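Local coordinates for galactose-binding-like protein (PDB 7M1B) that is a SusE-like, galactose-binding-like protein of a gut Bacteroides that probably binds carbohydrate and belongs to a family with a potential capacity to degrade it, at residues A224-E229 with S240-H245. Sequence-based numbering, arbitrary orientation.
With EDO (1,2-ethanediol), chain B.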
loop_
_atom_site.group_PDB
_atom_site.type_symbol
_atom_site.label_atom_id
_atom_site.label_comp_id
_atom_site.label_asym_id
_atom_site.label_seq_id
_atom_site.Cartn_x
_atom_site.Cartn_y
_atom_site.Cartn_z
ATOM N N ALA A 224 21.697 -2.989 -17.046
ATOM C CA ALA A 224 21.563 -4.272 -17.734
ATOM C C ALA A 224 20.490 -4.174 -18.829
ATOM O O ALA A 224 19.721 -5.113 -19.078
ATOM C CB ALA A 224 21.293 -5.428 -16.777
ATOM N N GLY A 225 20.364 -2.979 -19.422
ATOM C CA GLY A 225 19.573 -2.840 -20.630
ATOM C C GLY A 225 18.108 -2.569 -20.406
ATOM O O GLY A 225 17.380 -2.415 -21.361
ATOM N N HIS A 226 17.702 -2.315 -19.133
ATOM C CA HIS A 226 16.283 -2.075 -18.901
ATOM C C HIS A 226 16.115 -0.748 -18.151
ATOM O O HIS A 226 17.069 0.032 -18.051
ATOM C CB HIS A 226 15.573 -3.251 -18.169
ATOM C CG HIS A 226 15.151 -4.399 -19.026
ATOM N ND1 HIS A 226 13.820 -4.507 -19.491
ATOM C CD2 HIS A 226 15.788 -5.519 -19.407
ATOM C CE1 HIS A 226 13.700 -5.642 -20.160
ATOM N NE2 HIS A 226 14.910 -6.291 -20.107
ATOM N N THR A 227 14.884 -0.389 -17.841
ATOM C CA THR A 227 14.601 0.796 -17.048
ATOM C C THR A 227 13.574 0.490 -15.978
ATOM O O THR A 227 12.918 -0.555 -15.971
ATOM C CB THR A 227 14.158 2.030 -17.854
ATOM O OG1 THR A 227 12.775 1.814 -18.200
ATOM C CG2 THR A 227 15.038 2.284 -19.046
ATOM N N LEU A 228 13.369 1.429 -15.032
ATOM C CA LEU A 228 12.313 1.212 -14.057
ATOM C C LEU A 228 10.967 0.909 -14.697
ATOM O O LEU A 228 10.161 0.178 -14.129
ATOM C CB LEU A 228 12.256 2.440 -13.105
ATOM C CG LEU A 228 11.372 2.248 -11.862
ATOM C CD1 LEU A 228 11.831 1.127 -10.980
ATOM C CD2 LEU A 228 11.294 3.560 -11.114
ATOM N N GLU A 229 10.714 1.494 -15.900
ATOM C CA GLU A 229 9.402 1.304 -16.521
ATOM C C GLU A 229 9.191 -0.144 -16.974
ATOM O O GLU A 229 8.031 -0.556 -17.148
ATOM C CB GLU A 229 9.270 2.240 -17.738
ATOM C CG GLU A 229 7.842 2.473 -18.138
ATOM C CD GLU A 229 7.764 3.146 -19.491
ATOM O OE1 GLU A 229 8.667 4.036 -19.802
ATOM O OE2 GLU A 229 6.721 2.879 -20.156
ATOM N N SER A 240 10.203 -15.655 -17.391
ATOM C CA SER A 240 10.461 -14.322 -17.912
ATOM C C SER A 240 11.905 -13.870 -17.650
ATOM O O SER A 240 12.454 -14.133 -16.547
ATOM C CB SER A 240 9.520 -13.373 -17.265
ATOM O OG SER A 240 9.768 -12.023 -17.675
ATOM N N TRP A 241 12.441 -13.171 -18.651
ATOM C CA TRP A 241 13.759 -12.498 -18.524
ATOM C C TRP A 241 13.575 -10.996 -18.231
ATOM O O TRP A 241 14.538 -10.192 -18.285
ATOM C CB TRP A 241 14.636 -12.726 -19.799
ATOM C CG TRP A 241 15.753 -13.697 -19.478
ATOM C CD1 TRP A 241 17.098 -13.389 -19.382
ATOM C CD2 TRP A 241 15.650 -15.103 -19.177
ATOM N NE1 TRP A 241 17.782 -14.512 -19.045
ATOM C CE2 TRP A 241 16.934 -15.559 -18.877
ATOM C CE3 TRP A 241 14.560 -15.991 -19.040
ATOM C CZ2 TRP A 241 17.211 -16.886 -18.566
ATOM C CZ3 TRP A 241 14.815 -17.306 -18.677
ATOM C CH2 TRP A 241 16.133 -17.731 -18.429
ATOM N N ASN A 242 12.346 -10.553 -17.907
ATOM C CA ASN A 242 12.159 -9.109 -17.699
ATOM C C ASN A 242 12.606 -8.665 -16.299
ATOM O O ASN A 242 12.603 -9.450 -15.344
ATOM C CB ASN A 242 10.647 -8.863 -17.699
ATOM C CG ASN A 242 10.311 -7.378 -17.743
ATOM O OD1 ASN A 242 10.852 -6.650 -18.560
ATOM N ND2 ASN A 242 9.608 -6.859 -16.748
ATOM N N TYR A 243 13.108 -7.414 -16.225
ATOM C CA TYR A 243 13.412 -6.913 -14.886
ATOM C C TYR A 243 13.680 -5.412 -15.024
ATOM O O TYR A 243 13.820 -4.893 -16.111
ATOM C CB TYR A 243 14.771 -7.495 -14.394
ATOM C CG TYR A 243 15.902 -7.463 -15.405
ATOM C CD1 TYR A 243 16.657 -6.283 -15.667
ATOM C CD2 TYR A 243 16.283 -8.620 -16.082
ATOM C CE1 TYR A 243 17.674 -6.254 -16.624
ATOM C CE2 TYR A 243 17.278 -8.603 -17.038
ATOM C CZ TYR A 243 18.033 -7.447 -17.251
ATOM O OH TYR A 243 18.974 -7.499 -18.217
ATOM N N ALA A 244 13.628 -4.722 -13.872
ATOM C CA ALA A 244 14.354 -3.447 -13.709
ATOM C C ALA A 244 15.494 -3.755 -12.732
ATOM O O ALA A 244 15.296 -4.399 -11.674
ATOM C CB ALA A 244 13.467 -2.352 -13.130
ATOM N N HIS A 245 16.699 -3.273 -13.030
ATOM C CA HIS A 245 17.913 -3.754 -12.345
ATOM C C HIS A 245 18.732 -2.554 -11.911
ATOM O O HIS A 245 18.947 -1.635 -12.708
ATOM C CB HIS A 245 18.762 -4.541 -13.383
ATOM C CG HIS A 245 19.813 -5.420 -12.779
ATOM N ND1 HIS A 245 20.897 -4.931 -12.028
ATOM C CD2 HIS A 245 20.003 -6.753 -12.871
ATOM C CE1 HIS A 245 21.648 -5.977 -11.661
ATOM N NE2 HIS A 245 21.162 -7.085 -12.231
HETATM C C1 EDO B . 21.141 -9.856 -16.378
HETATM O O1 EDO B . 20.929 -11.249 -16.172
HETATM C C2 EDO B . 20.873 -9.107 -15.122
HETATM O O2 EDO B . 21.257 -9.739 -13.862
HETATM O O HOH W 1 15.833 -9.207 -20.564
#
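His226 and Tyr243 meet as a T-shaped aromatic pair, ring centroids 4.6 Å apart and planes turned 57° from each other. The imidazole points its edge at the phenol: His226 CD2 sits over one face of the Tyr243 ring, displaced toward the rim, 3.4 Å from Tyr243 CE1. With CG between its own backbone N and carbonyl carbon (chi1 45°), the Tyr243 ring leaves the chain on the side of the 224-229 loop. At the tip, Tyr243 OH donates a short hydrogen bond of 2.6 Å to Ala224 O, in the carbonyl plane and on a lone pair. A tyrosine suits this place because its flat ring receives the histidine while its hydroxyl holds the loop at Ala224; a phenylalanine here would probably leave Ala224 O without this donor and the loop freer to shift. Ala224 CB, small enough to lie beside the phenol, packs 3.7 Å from Tyr243 CE1 and also covers one face of the His245 ring.

Histidine suits its own position by having two ring nitrogens to engage. ND1 is hydrogen-bonded to Ser230 OG, and NE2 reaches a water in the ring plane that in turn donates to Trp241 O. Tyr243 N lies over the centre of one imidazole face and, though buried, has no hydrogen-bonding partner. Farther along, Ala244 CB fits against Thr227 O at 3.4 Å.

The contact thus closes the loop 224-229 onto residues 242-245, which lead into and include the short strand 244-245; this strand pairs antiparallel with strand 370-380 at one end of a β-rich domain, consistent with the galactose-binding-domain-like fold.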